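Local coordinates for protein hemolysin (Streptococcus suis, PDB 3HVN) that is a cholesterol-dependent cytolysin that probably binds cholesterol in host membranes and assembles there into large oligomeric pores, lysing the cell, at residues 71-76 with 387-392; 57-62 with 381-386. The protein carries 1 engineered substitution. All coordinates share one frame; numbering follows the deposited sequence.

Contact 1 of 2, residues 71-76 with 387-392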
ATOM      1  N   ASN A  71     -14.292 -11.461 -22.291  1.00127.50           N
ATOM      2  CA  ASN A  71     -15.302 -12.405 -21.819  1.00134.54           C
ATOM      3  C   ASN A  71     -16.602 -11.744 -21.366  1.00138.54           C
ATOM      4  O   ASN A  71     -17.023 -11.908 -20.220  1.00144.26           O
ATOM      5  CB  ASN A  71     -14.733 -13.269 -20.691  1.00143.45           C
ATOM      6  CG  ASN A  71     -13.485 -14.024 -21.107  1.00161.27           C
ATOM      7  OD1 ASN A  71     -13.042 -13.935 -22.253  1.00168.18           O
ATOM      8  ND2 ASN A  71     -12.909 -14.775 -20.176  1.00166.75           N
ATOM      9  N   GLY A  72     -17.233 -10.999 -22.268  1.00133.07           N
ATOM     10  CA  GLY A  72     -18.492 -10.341 -21.968  1.00124.99           C
ATOM     11  C   GLY A  72     -18.346  -9.212 -20.966  1.00122.44           C
ATOM     12  O   GLY A  72     -19.330  -8.752 -20.381  1.00118.45           O
ATOM     13  N   ARG A  73     -17.110  -8.764 -20.769  1.00120.13           N
ATOM     14  CA  ARG A  73     -16.828  -7.678 -19.839  1.00114.34           C
ATOM     15  C   ARG A  73     -16.040  -6.567 -20.522  1.00116.45           C
ATOM     16  O   ARG A  73     -15.389  -6.793 -21.543  1.00109.02           O
ATOM     17  CB  ARG A  73     -16.052  -8.201 -18.629  1.00105.26           C
ATOM     18  CG  ARG A  73     -16.738  -9.341 -17.896  1.00118.34           C
ATOM     19  CD  ARG A  73     -15.888  -9.837 -16.737  1.00146.83           C
ATOM     20  NE  ARG A  73     -16.492 -10.984 -16.066  1.00166.28           N
ATOM     21  CZ  ARG A  73     -15.954 -11.607 -15.023  1.00178.06           C
ATOM     22  NH1 ARG A  73     -14.796 -11.195 -14.527  1.00179.47           N
ATOM     23  NH2 ARG A  73     -16.575 -12.644 -14.475  1.00182.01           N
ATOM     24  N   PHE A  74     -16.103  -5.367 -19.956  1.00114.81           N
ATOM     25  CA  PHE A  74     -15.370  -4.229 -20.499  1.00107.36           C
ATOM     26  C   PHE A  74     -14.298  -3.755 -19.525  1.00109.13           C
ATOM     27  O   PHE A  74     -14.599  -3.348 -18.401  1.00117.41           O
ATOM     28  CB  PHE A  74     -16.327  -3.084 -20.840  1.00100.65           C
ATOM     29  CG  PHE A  74     -15.682  -1.964 -21.606  1.00108.58           C
ATOM     30  CD1 PHE A  74     -15.186  -2.177 -22.882  1.00119.92           C
ATOM     31  CD2 PHE A  74     -15.576  -0.698 -21.056  1.00115.09           C
ATOM     32  CE1 PHE A  74     -14.592  -1.150 -23.591  1.00126.06           C
ATOM     33  CE2 PHE A  74     -14.985   0.334 -21.762  1.00118.89           C
ATOM     34  CZ  PHE A  74     -14.493   0.107 -23.031  1.00123.31           C
ATOM     35  N   VAL A  75     -13.045  -3.818 -19.964  1.00109.60           N
ATOM     36  CA  VAL A  75     -11.913  -3.421 -19.136  1.00115.39           C
ATOM     37  C   VAL A  75     -11.457  -2.000 -19.452  1.00118.97           C
ATOM     38  O   VAL A  75     -10.869  -1.743 -20.503  1.00122.25           O
ATOM     39  CB  VAL A  75     -10.721  -4.381 -19.313  1.00122.72           C
ATOM     40  CG1 VAL A  75      -9.497  -3.850 -18.582  1.00123.84           C
ATOM     41  CG2 VAL A  75     -11.083  -5.774 -18.821  1.00125.09           C
ATOM     42  N   VAL A  76     -11.739  -1.082 -18.534  1.00112.72           N
ATOM     43  CA  VAL A  76     -11.294   0.299 -18.659  1.00112.29           C
ATOM     44  C   VAL A  76      -9.955   0.475 -17.956  1.00117.23           C
ATOM     45  O   VAL A  76      -9.882   0.469 -16.726  1.00131.10           O
ATOM     46  CB  VAL A  76     -12.313   1.278 -18.049  1.00114.70           C
ATOM     47  CG1 VAL A  76     -11.770   2.700 -18.084  1.00113.44           C
ATOM     48  CG2 VAL A  76     -13.639   1.190 -18.783  1.00116.51           C
ATOM     49  N   SER A 387      -7.722  -0.110 -13.307  1.00 90.30           N
ATOM     50  CA  SER A 387      -8.624  -0.652 -14.315  1.00104.47           C
ATOM     51  C   SER A 387     -10.016  -0.851 -13.729  1.00110.77           C
ATOM     52  O   SER A 387     -10.182  -0.900 -12.511  1.00120.07           O
ATOM     53  CB  SER A 387      -8.088  -1.979 -14.859  1.00102.44           C
ATOM     54  OG  SER A 387      -8.012  -2.957 -13.835  1.00 94.76           O
ATOM     55  N   THR A 388     -11.014  -0.962 -14.600  1.00131.45           N
ATOM     56  CA  THR A 388     -12.391  -1.142 -14.154  1.00123.15           C
ATOM     57  C   THR A 388     -13.130  -2.138 -15.042  1.00116.02           C
ATOM     58  O   THR A 388     -13.040  -2.074 -16.265  1.00110.64           O
ATOM     59  CB  THR A 388     -13.155   0.193 -14.148  1.00106.62           C
ATOM     60  OG1 THR A 388     -12.364   1.198 -13.503  1.00106.91           O
ATOM     61  CG2 THR A 388     -14.480   0.046 -13.415  1.00107.67           C
ATOM     62  N   VAL A 389     -13.861  -3.057 -14.422  1.00104.63           N
ATOM     63  CA  VAL A 389     -14.606  -4.061 -15.175  1.00100.90           C
ATOM     64  C   VAL A 389     -16.080  -3.688 -15.297  1.00109.69           C
ATOM     65  O   VAL A 389     -16.718  -3.300 -14.318  1.00121.57           O
ATOM     66  CB  VAL A 389     -14.476  -5.461 -14.540  1.00 87.71           C
ATOM     67  CG1 VAL A 389     -15.039  -5.463 -13.127  1.00 88.28           C
ATOM     68  CG2 VAL A 389     -15.176  -6.501 -15.401  1.00 92.17           C
ATOM     69  N   HIS A 390     -16.615  -3.800 -16.509  1.00106.89           N
ATOM     70  CA  HIS A 390     -18.021  -3.500 -16.754  1.00114.14           C
ATOM     71  C   HIS A 390     -18.714  -4.673 -17.441  1.00116.98           C
ATOM     72  O   HIS A 390     -18.528  -4.906 -18.636  1.00123.52           O
ATOM     73  CB  HIS A 390     -18.159  -2.226 -17.590  1.00128.49           C
ATOM     74  CG  HIS A 390     -17.451  -1.044 -17.006  1.00149.86           C
ATOM     75  ND1 HIS A 390     -17.983  -0.287 -15.984  1.00157.30           N
ATOM     76  CD2 HIS A 390     -16.252  -0.489 -17.299  1.00156.86           C
ATOM     77  CE1 HIS A 390     -17.143   0.683 -15.672  1.00163.65           C
ATOM     78  NE2 HIS A 390     -16.083   0.583 -16.455  1.00162.32           N
ATOM     79  N   ASN A 391     -19.514  -5.406 -16.674  1.00109.99           N
ATOM     80  CA  ASN A 391     -20.169  -6.616 -17.164  1.00 90.94           C
ATOM     81  C   ASN A 391     -21.136  -6.377 -18.319  1.00 94.53           C
ATOM     82  O   ASN A 391     -21.606  -5.260 -18.533  1.00105.01           O
ATOM     83  CB  ASN A 391     -20.904  -7.321 -16.022  1.00 87.68           C
ATOM     84  CG  ASN A 391     -19.961  -7.875 -14.974  1.00114.27           C
ATOM     85  OD1 ASN A 391     -18.762  -8.018 -15.215  1.00132.20           O
ATOM     86  ND2 ASN A 391     -20.499  -8.196 -13.804  1.00119.69           N
ATOM     87  N   SER A 392     -21.426  -7.444 -19.058  1.00100.99           N
ATOM     88  CA  SER A 392     -22.432  -7.399 -20.111  1.00 97.89           C
ATOM     89  C   SER A 392     -23.809  -7.140 -19.506  1.00 88.61           C
ATOM     90  O   SER A 392     -23.977  -7.178 -18.287  1.00 99.39           O
ATOM     91  CB  SER A 392     -22.437  -8.715 -20.893  1.00115.32           C
ATOM     92  OG  SER A 392     -23.438  -8.717 -21.896  1.00130.34           O
TER
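H390 turns CG anti to its own carbonyl carbon (chi1 -54°), while F74 sets CG anti to the backbone N (chi1 -171°), and these torsions bring the two rings together across an antiparallel strand pair. The two strands, 73-88 and 376-401, belong to the long, twisted sheet characteristic of cholesterol-dependent cytolysins. F74 and H390 form a hydrogen-bonded pair: F74 N donates to H390 O from above the carbonyl plane, whereas H390 N meets F74 O in plane, on a lone pair. The next hydrogen-bonded pair is V76 with T388, where V76 N reaches T388 O at 2.8 Å in the straightest of the four backbone bonds (170° at the hydrogen). On the face these residues share, the F74 and H390 side chains cross obliquely, H390 CD2 lying at the edge of the F74 ring, 3.8 Å from F74 CD2. F74 and V76 touch Y416 of strand 404-416, and V75 bonds through its backbone to M68. On the other face the extended R73 chain runs alongside V389, with R73 CD 3.7 Å from V389 CG2, and N391 OD1 comes within 3.6 Å of R73 CG. V76 CG2 approaches the imidazole edge, 3.4 Å from H390 NE2.

Contact 2 of 2, residues 57-62 with 381-386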
ATOM      1  N   GLU A  57      13.011  11.235 -10.924  1.00165.31           N
ATOM      2  CA  GLU A  57      11.665  11.205 -11.482  1.00174.13           C
ATOM      3  C   GLU A  57      11.558  10.190 -12.618  1.00181.67           C
ATOM      4  O   GLU A  57      10.953   9.131 -12.452  1.00189.65           O
ATOM      5  CB  GLU A  57      11.236  12.598 -11.950  1.00181.32           C
ATOM      6  CG  GLU A  57      12.295  13.359 -12.732  1.00186.32           C
ATOM      7  CD  GLU A  57      11.800  14.707 -13.217  1.00187.59           C
ATOM      8  OE1 GLU A  57      10.590  14.984 -13.075  1.00187.49           O
ATOM      9  OE2 GLU A  57      12.619  15.490 -13.742  1.00189.27           O
ATOM     10  N   TYR A  58      12.154  10.515 -13.763  1.00186.85           N
ATOM     11  CA  TYR A  58      12.119   9.638 -14.931  1.00203.89           C
ATOM     12  C   TYR A  58      10.764   8.955 -15.079  1.00202.18           C
ATOM     13  O   TYR A  58      10.636   7.754 -14.842  1.00203.61           O
ATOM     14  CB  TYR A  58      13.228   8.588 -14.852  1.00214.66           C
ATOM     15  CG  TYR A  58      14.557   9.052 -15.406  1.00227.14           C
ATOM     16  CD1 TYR A  58      14.848   8.923 -16.758  1.00232.86           C
ATOM     17  CD2 TYR A  58      15.521   9.613 -14.579  1.00231.75           C
ATOM     18  CE1 TYR A  58      16.060   9.341 -17.272  1.00235.58           C
ATOM     19  CE2 TYR A  58      16.737  10.036 -15.084  1.00233.91           C
ATOM     20  CZ  TYR A  58      17.000   9.898 -16.431  1.00233.99           C
ATOM     21  OH  TYR A  58      18.208  10.317 -16.940  1.00232.03           O
ATOM     22  N   ILE A  59       9.756   9.726 -15.471  1.00202.04           N
ATOM     23  CA  ILE A  59       8.395   9.211 -15.549  1.00194.68           C
ATOM     24  C   ILE A  59       7.816   9.317 -16.956  1.00191.04           C
ATOM     25  O   ILE A  59       6.982   8.502 -17.353  1.00191.68           O
ATOM     26  CB  ILE A  59       7.467   9.951 -14.566  1.00188.07           C
ATOM     27  CG1 ILE A  59       6.114   9.244 -14.476  1.00191.52           C
ATOM     28  CG2 ILE A  59       7.301  11.401 -14.984  1.00176.19           C
ATOM     29  CD1 ILE A  59       6.216   7.803 -14.035  1.00183.74           C
ATOM     30  N   ASP A  60       8.262  10.319 -17.706  1.00178.82           N
ATOM     31  CA  ASP A  60       7.739  10.567 -19.044  1.00175.99           C
ATOM     32  C   ASP A  60       6.229  10.775 -18.994  1.00174.34           C
ATOM     33  O   ASP A  60       5.714  11.445 -18.099  1.00183.62           O
ATOM     34  CB  ASP A  60       8.077   9.407 -19.983  1.00164.87           C
ATOM     35  CG  ASP A  60       9.570   9.189 -20.130  1.00162.12           C
ATOM     36  OD1 ASP A  60      10.347   9.887 -19.445  1.00174.51           O
ATOM     37  OD2 ASP A  60       9.967   8.318 -20.933  1.00148.00           O
ATOM     38  N   ASN A  61       5.526  10.196 -19.962  1.00158.83           N
ATOM     39  CA  ASN A  61       4.070  10.264 -20.000  1.00155.43           C
ATOM     40  C   ASN A  61       3.458   8.889 -20.246  1.00154.07           C
ATOM     41  O   ASN A  61       3.865   8.179 -21.167  1.00166.40           O
ATOM     42  CB  ASN A  61       3.598  11.253 -21.068  1.00159.56           C
ATOM     43  CG  ASN A  61       4.087  12.667 -20.813  1.00157.36           C
ATOM     44  OD1 ASN A  61       5.284  12.904 -20.653  1.00156.62           O
ATOM     45  ND2 ASN A  61       3.160  13.617 -20.783  1.00152.73           N
ATOM     46  N   PRO A  62       2.474   8.508 -19.419  1.00138.18           N
ATOM     47  CA  PRO A  62       1.843   7.187 -19.518  1.00134.43           C
ATOM     48  C   PRO A  62       0.917   7.083 -20.724  1.00132.53           C
ATOM     49  O   PRO A  62       0.243   8.057 -21.061  1.00130.37           O
ATOM     50  CB  PRO A  62       1.034   7.088 -18.225  1.00133.02           C
ATOM     51  CG  PRO A  62       0.756   8.496 -17.835  1.00133.86           C
ATOM     52  CD  PRO A  62       1.870   9.346 -18.368  1.00129.70           C
ATOM     53  N   GLU A 381       8.372  10.107  -8.864  1.00 92.52           N
ATOM     54  CA  GLU A 381       7.191  10.065  -9.714  1.00 94.03           C
ATOM     55  C   GLU A 381       6.941   8.632 -10.169  1.00 89.33           C
ATOM     56  O   GLU A 381       7.882   7.865 -10.372  1.00 94.58           O
ATOM     57  CB  GLU A 381       7.358  10.986 -10.924  1.00112.34           C
ATOM     58  CG  GLU A 381       7.168  12.461 -10.612  1.00137.76           C
ATOM     59  CD  GLU A 381       7.341  13.343 -11.833  1.00151.84           C
ATOM     60  OE1 GLU A 381       8.250  13.067 -12.642  1.00157.26           O
ATOM     61  OE2 GLU A 381       6.571  14.316 -11.979  1.00155.31           O
ATOM     62  N   TYR A 382       5.671   8.274 -10.321  1.00 93.32           N
ATOM     63  CA  TYR A 382       5.309   6.921 -10.725  1.00 88.81           C
ATOM     64  C   TYR A 382       3.981   6.910 -11.472  1.00 91.10           C
ATOM     65  O   TYR A 382       3.338   7.949 -11.632  1.00109.90           O
ATOM     66  CB  TYR A 382       5.230   6.004  -9.505  1.00 75.78           C
ATOM     67  CG  TYR A 382       4.038   6.273  -8.617  1.00 79.90           C
ATOM     68  CD1 TYR A 382       4.031   7.347  -7.736  1.00 83.63           C
ATOM     69  CD2 TYR A 382       2.918   5.454  -8.658  1.00 76.35           C
ATOM     70  CE1 TYR A 382       2.941   7.599  -6.925  1.00 75.60           C
ATOM     71  CE2 TYR A 382       1.825   5.697  -7.850  1.00 90.21           C
ATOM     72  CZ  TYR A 382       1.841   6.770  -6.985  1.00 89.40           C
ATOM     73  OH  TYR A 382       0.754   7.013  -6.178  1.00100.69           O
ATOM     74  N   ILE A 383       3.574   5.730 -11.927  1.00 73.82           N
ATOM     75  CA  ILE A 383       2.328   5.587 -12.665  1.00 73.40           C
ATOM     76  C   ILE A 383       1.317   4.736 -11.907  1.00 76.01           C
ATOM     77  O   ILE A 383       1.539   3.547 -11.677  1.00 85.54           O
ATOM     78  CB  ILE A 383       2.560   4.958 -14.051  1.00 84.95           C
ATOM     79  CG1 ILE A 383       3.466   5.851 -14.898  1.00 85.45           C
ATOM     80  CG2 ILE A 383       1.233   4.722 -14.756  1.00 86.21           C
ATOM     81  CD1 ILE A 383       2.896   7.228 -15.154  1.00 80.48           C
ATOM     82  N   GLU A 384       0.207   5.353 -11.515  1.00 81.49           N
ATOM     83  CA  GLU A 384      -0.887   4.622 -10.893  1.00 87.07           C
ATOM     84  C   GLU A 384      -1.794   4.050 -11.974  1.00 98.51           C
ATOM     85  O   GLU A 384      -2.438   4.792 -12.718  1.00121.31           O
ATOM     86  CB  GLU A 384      -1.686   5.527  -9.955  1.00 89.71           C
ATOM     87  CG  GLU A 384      -2.940   4.875  -9.394  1.00 98.72           C
ATOM     88  CD  GLU A 384      -3.602   5.712  -8.317  1.00101.62           C
ATOM     89  OE1 GLU A 384      -2.880   6.418  -7.584  1.00112.05           O
ATOM     90  OE2 GLU A 384      -4.845   5.660  -8.201  1.00102.40           O
ATOM     91  N   THR A 385      -1.829   2.725 -12.061  1.00 89.25           N
ATOM     92  CA  THR A 385      -2.621   2.046 -13.076  1.00 89.49           C
ATOM     93  C   THR A 385      -3.880   1.443 -12.467  1.00 95.68           C
ATOM     94  O   THR A 385      -3.816   0.451 -11.741  1.00 97.39           O
ATOM     95  CB  THR A 385      -1.815   0.931 -13.766  1.00 96.12           C
ATOM     96  OG1 THR A 385      -0.523   1.427 -14.138  1.00103.96           O
ATOM     97  CG2 THR A 385      -2.544   0.439 -15.008  1.00 97.28           C
ATOM     98  N   THR A 386      -5.024   2.050 -12.764  1.00 99.58           N
ATOM     99  CA  THR A 386      -6.301   1.556 -12.266  1.00112.00           C
ATOM    100  C   THR A 386      -7.208   1.112 -13.411  1.00111.70           C
ATOM    101  O   THR A 386      -7.430   1.854 -14.369  1.00116.21           O
ATOM    102  CB  THR A 386      -7.025   2.612 -11.404  1.00 99.90           C
ATOM    103  OG1 THR A 386      -8.313   2.119 -11.019  1.00112.61           O
ATOM    104  CG2 THR A 386      -7.193   3.914 -12.175  1.00 81.49           C
TER
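The backbone of 57-62 is irregular, yet its course departs by only 22° from that of residues 381-383, so a loop runs in the same sense as the strand it lies against. The two segments are closest at the start, where E57 CA is 4.9 Å from E381 CA, and they diverge to 7.1 Å between P62 CA and I383 CA. This is a loop packed along a face of the long sheet of a cholesterol-dependent cytolysin. Positive phi at Y58 and D60 kinks the loop around I59, whose CB is directed at the strand. I59 CG1 stands anti to the backbone N (chi1 -170°), which, together with chi2, lays its tip against the strand, I59 CD1 lying 3.5 Å from I383 CG1. P62 adds a second apolar surface, its CB lying 3.6 Å from I383 CD1, so that I383 CD1 meets both I59 and P62. I59 also touches K81 of the neighbouring strand 73-88, placing the loop over both strands. E381 is extended beyond CG and crosses I59 at about a right angle. Its side chain lies beside that of E57, the carboxylate planes turned 36° apart and the two like charges close together; E381 OE2 also has K81 as a long, weak ionic partner. The carboxylates approach through E57 OE1 and E381 OE1, 3.1 Å apart.

After helix 37-43 and strand 53-54, the chain lays down the loop 57-62, passes through strand 66-70, and turns at 71-72 into strand 73-88. Much later, strand 376-401 returns to meet both early segments, closing loops of more than 300 residues: contact 2 with its residues 381-386, and contact 1 with the residues 387-392 that follow directly. Because the segments come in the same order on both sides, the two closures cross rather than nest. Their centres lie 24 Å apart. Contact 1 joins neighbouring strands of one sheet, and contact 2 ties the loop preceding strand 66-70 to the same long strand. One strand thus illustrates how a late element can gather distant early ones.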